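Side-chain contacts in beta-lactamase (Sphaerobacter thermophilus, PDB 4EWF), which probably hydrolyses the ring amide of beta-lactams to give substituted beta-amino acids, as a member of the class A beta-lactamase family: residues Ala16-Ala21 with Gly257-Ala262; Ile230-Gly235 with Thr267-Pro272. All blocks are in the same frame, centred on the assembly; numbering follows the deposited sequence.

Contact 1 (Ala16-Ala21 with Gly257-Ala262); sequences AAVAAA and GDITRA
Ile259 lays its CG1 against the methyl of Ala17, at 3.7 Å from Ala17 CB, where the N-terminal helix 12-22 and the C-terminal helix 249-266 pack side by side on one face of the class A beta-lactamase sheet. The two segments run almost antiparallel, at 170°, with their axes 8.9 Å apart. Alanine suits this seam: the methyl of Ala17 points toward the partner helix and is small enough to let the backbones close in, so that Ala17 CA and Ile259 CA are 5.3 Å apart. The same methyl lies 4.0 Å from the carbonyl oxygen of Asp258, a plain van der Waals contact; the oxygen's hydrogen bond is the helical one from Ala262 N.

Ile259 needs its length. With CG1 anti to the carbonyl carbon (chi1 -73°), the ethyl arm reaches across to Val18, while the residue also packs on Val28 and Ile32 of strand 27-33, so that one side chain touches both helices and the sheet. The partly exposed Asp258 and Arg261 form a salt bridge within their own helix, through OD1 and NH2. Beyond Ala17, the ethyl arm of Ile259 ends with CD1 4.0 Å from Val18 CG2.

Contact 2 (Ile230-Gly235 with Thr267-Pro272); sequences ITTPAG and TGLIPP
Leu269 rests its CG and CD1 against Thr232 and Ala234, bringing the loop after helix 249-266 up to the beta hairpin that joins strands 223-232 and 235-244 of the beta-lactamase sheet. The van der Waals contacts are carried by this one leucine. Its CD1 makes the apolar one, 4.1 Å from Ala234 CB, and its CG is 4.2 Å from the carbonyl oxygen of Gly235. Both torsions lie off the staggered values (chi1 -101°, chi2 22°), and in this strained form the branch lies against the turn. Leu264 and Leu237 also touch this leucine, tying helix end, strand and hairpin together.

Polar interactions shape the hairpin itself. Thr232 to Gly235 form a type I turn, closed by a reciprocal pair of backbone bonds: Thr232 N to Gly235 O and Gly235 N to Thr232 O. Proline suits the second position of the turn, because its ring already holds phi near the value found at Pro233. Gly235, at phi 142°, adopts a backbone shape in which a CB would be jammed against the preceding carbonyl oxygen. On the other segment, Gly268 has the positive phi of a Schellman motif and ends the helix just before Leu269.

Thr232 belongs to both kinds of interaction. Its hydroxyl stands between the backbone N and the carbonyl carbon, from where it can reach forward over the turn, and it also packs on Leu269, with OG1 4.1 Å from Leu269 CG. That same oxygen accepts a bent hydrogen bond from the backbone of Ala234, completing an ST turn: Ala234 N to Thr232 OG1 is 3.0 Å.

Both contacts use helix 249-266 or the loop that follows it, and their centres are about 17 Å apart. Contact 1 joins that helix to the N-terminal helix and leans on the sheet face, packing small and branched aliphatic side chains, Val18 and Ile259 of them buried. Contact 2 lies nearer the surface, at a hairpin tip, where a loop residue meets a turn. Each buries 175 Å², yet the first is close packing of regular helices and the second a looser meeting of loops. They touch directly: Thr260 CG2 packs 3.7 Å from Ile230 CD1, connecting the helix to the strand that leads into the hairpin.

Contact 1 (Ala16-Ala21 with Gly257-Ala262)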
ATOM      1  N   ALA A  16       9.076  15.329  14.512  1.00 22.19           N
ATOM      2  CA  ALA A  16       8.150  15.621  15.613  1.00 22.52           C
ATOM      3  C   ALA A  16       6.846  14.833  15.512  1.00 25.66           C
ATOM      4  O   ALA A  16       6.318  14.375  16.528  1.00 25.26           O
ATOM      5  CB  ALA A  16       7.840  17.129  15.695  1.00 23.13           C
ATOM      6  N   ALA A  17       6.307  14.709  14.298  1.00 22.33           N
ATOM      7  CA  ALA A  17       5.080  13.946  14.085  1.00 22.58           C
ATOM      8  C   ALA A  17       5.300  12.475  14.452  1.00 23.54           C
ATOM      9  O   ALA A  17       4.438  11.818  15.052  1.00 20.11           O
ATOM     10  CB  ALA A  17       4.622  14.067  12.622  1.00 22.02           C
ATOM     11  N   VAL A  18       6.459  11.957  14.069  1.00 21.84           N
ATOM     12  CA  VAL A  18       6.813  10.580  14.388  1.00 22.85           C
ATOM     13  C   VAL A  18       6.921  10.406  15.901  1.00 23.02           C
ATOM     14  O   VAL A  18       6.353   9.474  16.466  1.00 23.86           O
ATOM     15  CB  VAL A  18       8.137  10.155  13.694  1.00 19.95           C
ATOM     16  CG1 VAL A  18       8.660   8.808  14.241  1.00 17.82           C
ATOM     17  CG2 VAL A  18       7.933  10.064  12.189  1.00 20.04           C
ATOM     18  N   ALA A  19       7.627  11.325  16.554  1.00 22.48           N
ATOM     19  CA  ALA A  19       7.839  11.231  17.995  1.00 22.59           C
ATOM     20  C   ALA A  19       6.506  11.249  18.739  1.00 26.80           C
ATOM     21  O   ALA A  19       6.316  10.498  19.688  1.00 29.27           O
ATOM     22  CB  ALA A  19       8.754  12.361  18.493  1.00 24.25           C
ATOM     23  N   ALA A  20       5.580  12.101  18.301  1.00 21.65           N
ATOM     24  CA  ALA A  20       4.277  12.168  18.932  1.00 24.03           C
ATOM     25  C   ALA A  20       3.503  10.862  18.727  1.00 28.82           C
ATOM     26  O   ALA A  20       2.769  10.431  19.604  1.00 27.22           O
ATOM     27  CB  ALA A  20       3.473  13.348  18.396  1.00 30.07           C
ATOM     28  N   ALA A  21       3.650  10.250  17.558  1.00 19.39           N
ATOM     29  CA  ALA A  21       2.930   9.018  17.275  1.00 21.39           C
ATOM     30  C   ALA A  21       3.434   7.892  18.189  1.00 28.52           C
ATOM     31  O   ALA A  21       2.676   7.017  18.597  1.00 29.82           O
ATOM     32  CB  ALA A  21       3.079   8.642  15.801  1.00 20.18           C
ATOM     33  N   GLY A 257      -1.626  10.512   8.780  1.00 18.50           N
ATOM     34  CA  GLY A 257      -2.037  11.791   8.208  1.00 21.91           C
ATOM     35  C   GLY A 257      -1.108  12.937   8.611  1.00 22.23           C
ATOM     36  O   GLY A 257      -0.714  13.756   7.769  1.00 19.15           O
ATOM     37  N   ASP A 258      -0.745  12.991   9.893  1.00 18.39           N
ATOM     38  CA  ASP A 258       0.132  14.064  10.413  1.00 20.13           C
ATOM     39  C   ASP A 258       1.558  13.977   9.864  1.00 19.02           C
ATOM     40  O   ASP A 258       2.200  14.983   9.546  1.00 20.27           O
ATOM     41  CB  ASP A 258       0.187  14.023  11.948  1.00 27.06           C
ATOM     42  CG  ASP A 258      -1.102  14.522  12.602  1.00 42.81           C
ATOM     43  OD1 ASP A 258      -1.900  15.201  11.921  1.00 48.09           O
ATOM     44  OD2 ASP A 258      -1.314  14.239  13.801  1.00 53.38           O
ATOM     45  N   ILE A 259       2.077  12.764   9.802  1.00 17.65           N
ATOM     46  CA  ILE A 259       3.415  12.565   9.248  1.00 17.17           C
ATOM     47  C   ILE A 259       3.447  12.991   7.767  1.00 19.96           C
ATOM     48  O   ILE A 259       4.369  13.690   7.321  1.00 18.41           O
ATOM     49  CB  ILE A 259       3.821  11.088   9.407  1.00 17.56           C
ATOM     50  CG1 ILE A 259       4.130  10.796  10.881  1.00 18.20           C
ATOM     51  CG2 ILE A 259       5.014  10.752   8.513  1.00 21.82           C
ATOM     52  CD1 ILE A 259       4.187   9.274  11.205  1.00 21.28           C
ATOM     53  N   THR A 260       2.427  12.568   7.013  1.00 18.87           N
ATOM     54  CA  THR A 260       2.294  12.908   5.597  1.00 21.21           C
ATOM     55  C   THR A 260       2.153  14.428   5.383  1.00 22.38           C
ATOM     56  O   THR A 260       2.821  15.042   4.539  1.00 23.15           O
ATOM     57  CB  THR A 260       1.077  12.141   4.963  1.00 17.94           C
ATOM     58  OG1 THR A 260       1.290  10.731   5.057  1.00 22.98           O
ATOM     59  CG2 THR A 260       0.879  12.526   3.501  1.00 20.37           C
ATOM     60  N   ARG A 261       1.309  15.055   6.184  1.00 21.01           N
ATOM     61  CA  ARG A 261       1.151  16.491   6.079  1.00 24.05           C
ATOM     62  C   ARG A 261       2.475  17.228   6.313  1.00 18.82           C
ATOM     63  O   ARG A 261       2.818  18.162   5.576  1.00 22.06           O
ATOM     64  CB  ARG A 261       0.105  16.981   7.071  1.00 25.22           C
ATOM     65  CG  ARG A 261      -0.192  18.449   6.914  1.00 36.55           C
ATOM     66  CD  ARG A 261      -0.190  19.150   8.246  1.00 50.15           C
ATOM     67  NE  ARG A 261      -1.531  19.332   8.770  1.00 53.43           N
ATOM     68  CZ  ARG A 261      -1.936  18.888   9.956  1.00 64.80           C
ATOM     69  NH1 ARG A 261      -3.183  19.110  10.363  1.00 66.03           N
ATOM     70  NH2 ARG A 261      -1.094  18.228  10.740  1.00 65.54           N
ATOM     71  N   ALA A 262       3.192  16.825   7.361  1.00 19.87           N
ATOM     72  CA  ALA A 262       4.450  17.458   7.702  1.00 25.32           C
ATOM     73  C   ALA A 262       5.446  17.250   6.564  1.00 24.02           C
ATOM     74  O   ALA A 262       6.261  18.109   6.293  1.00 21.57           O
ATOM     75  CB  ALA A 262       5.004  16.875   9.007  1.00 21.60           C
TER

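Contact 2 (Ile230-Gly235 with Thr267-Pro272)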
ATOM      1  N   ILE A 230       1.881  11.001  -3.568  1.00 23.88           N
ATOM      2  CA  ILE A 230       1.128  12.222  -3.812  1.00 24.64           C
ATOM      3  C   ILE A 230       1.830  13.021  -4.904  1.00 23.82           C
ATOM      4  O   ILE A 230       3.027  13.305  -4.808  1.00 22.10           O
ATOM      5  CB  ILE A 230       0.987  13.069  -2.542  1.00 25.58           C
ATOM      6  CG1 ILE A 230       0.213  12.293  -1.476  1.00 27.41           C
ATOM      7  CG2 ILE A 230       0.277  14.376  -2.851  1.00 22.78           C
ATOM      8  CD1 ILE A 230       0.355  12.878  -0.108  1.00 26.96           C
ATOM      9  N   THR A 231       1.082  13.379  -5.943  1.00 29.02           N
ATOM     10  CA  THR A 231       1.645  14.099  -7.075  1.00 30.83           C
ATOM     11  C   THR A 231       0.992  15.469  -7.212  1.00 32.91           C
ATOM     12  O   THR A 231      -0.234  15.579  -7.222  1.00 36.31           O
ATOM     13  CB  THR A 231       1.445  13.312  -8.392  1.00 32.19           C
ATOM     14  OG1 THR A 231       2.258  12.139  -8.377  1.00 31.08           O
ATOM     15  CG2 THR A 231       1.835  14.159  -9.595  1.00 38.39           C
ATOM     16  N   THR A 232       1.814  16.512  -7.280  1.00 33.12           N
ATOM     17  CA  THR A 232       1.341  17.848  -7.646  1.00 33.48           C
ATOM     18  C   THR A 232       2.155  18.325  -8.849  1.00 42.27           C
ATOM     19  O   THR A 232       3.130  17.675  -9.237  1.00 36.42           O
ATOM     20  CB  THR A 232       1.504  18.862  -6.493  1.00 36.70           C
ATOM     21  OG1 THR A 232       2.843  19.378  -6.490  1.00 36.59           O
ATOM     22  CG2 THR A 232       1.209  18.220  -5.156  1.00 34.38           C
ATOM     23  N   PRO A 233       1.764  19.462  -9.454  1.00 44.60           N
ATOM     24  CA  PRO A 233       2.553  19.974 -10.585  1.00 44.29           C
ATOM     25  C   PRO A 233       4.023  20.224 -10.220  1.00 42.71           C
ATOM     26  O   PRO A 233       4.890  20.234 -11.094  1.00 43.79           O
ATOM     27  CB  PRO A 233       1.847  21.288 -10.947  1.00 50.67           C
ATOM     28  CG  PRO A 233       0.983  21.622  -9.763  1.00 53.77           C
ATOM     29  CD  PRO A 233       0.600  20.314  -9.153  1.00 41.67           C
ATOM     30  N   ALA A 234       4.291  20.408  -8.933  1.00 40.47           N
ATOM     31  CA  ALA A 234       5.642  20.661  -8.441  1.00 44.47           C
ATOM     32  C   ALA A 234       6.482  19.387  -8.243  1.00 45.64           C
ATOM     33  O   ALA A 234       7.699  19.472  -8.046  1.00 42.84           O
ATOM     34  CB  ALA A 234       5.577  21.446  -7.144  1.00 46.33           C
ATOM     35  N   GLY A 235       5.840  18.214  -8.280  1.00 36.60           N
ATOM     36  CA  GLY A 235       6.552  16.950  -8.127  1.00 34.26           C
ATOM     37  C   GLY A 235       5.793  15.908  -7.316  1.00 33.72           C
ATOM     38  O   GLY A 235       4.652  16.139  -6.902  1.00 32.27           O
ATOM     39  N   THR A 267       8.763  19.453   2.045  0.96 25.77           N
ATOM     40  CA  THR A 267       9.281  19.357   0.683  0.96 29.03           C
ATOM     41  C   THR A 267       8.751  20.466  -0.219  0.96 33.18           C
ATOM     42  O   THR A 267       9.110  20.535  -1.394  0.96 31.28           O
ATOM     43  CB  THR A 267       8.921  17.988   0.050  0.96 26.17           C
ATOM     44  OG1 THR A 267       7.498  17.833   0.034  0.96 29.64           O
ATOM     45  CG2 THR A 267       9.513  16.871   0.860  0.96 26.15           C
ATOM     46  N   GLY A 268       7.896  21.328   0.329  1.00 32.31           N
ATOM     47  CA  GLY A 268       7.366  22.454  -0.421  1.00 35.07           C
ATOM     48  C   GLY A 268       6.269  22.096  -1.406  1.00 32.70           C
ATOM     49  O   GLY A 268       5.949  22.876  -2.311  1.00 30.83           O
ATOM     50  N   LEU A 269       5.681  20.916  -1.228  1.00 25.96           N
ATOM     51  CA  LEU A 269       4.579  20.479  -2.076  1.00 29.41           C
ATOM     52  C   LEU A 269       3.257  21.161  -1.709  1.00 33.86           C
ATOM     53  O   LEU A 269       2.386  21.336  -2.560  1.00 37.28           O
ATOM     54  CB  LEU A 269       4.432  18.946  -2.021  1.00 26.94           C
ATOM     55  CG  LEU A 269       5.017  18.154  -3.202  1.00 38.69           C
ATOM     56  CD1 LEU A 269       6.081  18.928  -3.944  1.00 39.31           C
ATOM     57  CD2 LEU A 269       5.551  16.790  -2.785  1.00 35.04           C
ATOM     58  N   ILE A 270       3.085  21.502  -0.434  1.00 27.65           N
ATOM     59  CA  ILE A 270       2.005  22.407  -0.041  1.00 26.34           C
ATOM     60  C   ILE A 270       2.666  23.530   0.735  1.00 25.40           C
ATOM     61  O   ILE A 270       3.824  23.396   1.134  1.00 29.62           O
ATOM     62  CB  ILE A 270       0.948  21.723   0.836  1.00 24.19           C
ATOM     63  CG1 ILE A 270       1.578  21.281   2.168  1.00 21.69           C
ATOM     64  CG2 ILE A 270       0.341  20.548   0.102  1.00 32.45           C
ATOM     65  CD1 ILE A 270       0.651  20.462   3.047  1.00 25.67           C
ATOM     66  N   PRO A 271       1.951  24.646   0.947  1.00 28.33           N
ATOM     67  CA  PRO A 271       2.631  25.772   1.618  1.00 28.89           C
ATOM     68  C   PRO A 271       3.033  25.455   3.071  1.00 27.36           C
ATOM     69  O   PRO A 271       2.490  24.523   3.687  1.00 25.78           O
ATOM     70  CB  PRO A 271       1.613  26.932   1.532  1.00 31.12           C
ATOM     71  CG  PRO A 271       0.333  26.345   1.053  1.00 38.91           C
ATOM     72  CD  PRO A 271       0.618  24.998   0.424  1.00 33.72           C
ATOM     73  N   PRO A 272       4.015  26.194   3.612  1.00 31.29           N
ATOM     74  CA  PRO A 272       4.423  25.947   5.001  1.00 33.11           C
ATOM     75  C   PRO A 272       3.258  26.132   5.981  1.00 32.23           C
ATOM     76  O   PRO A 272       2.335  26.883   5.688  1.00 29.18           O
ATOM     77  CB  PRO A 272       5.515  27.003   5.242  1.00 28.94           C
ATOM     78  CG  PRO A 272       5.365  27.995   4.137  1.00 45.25           C
ATOM     79  CD  PRO A 272       4.841  27.233   2.973  1.00 37.75           C
TER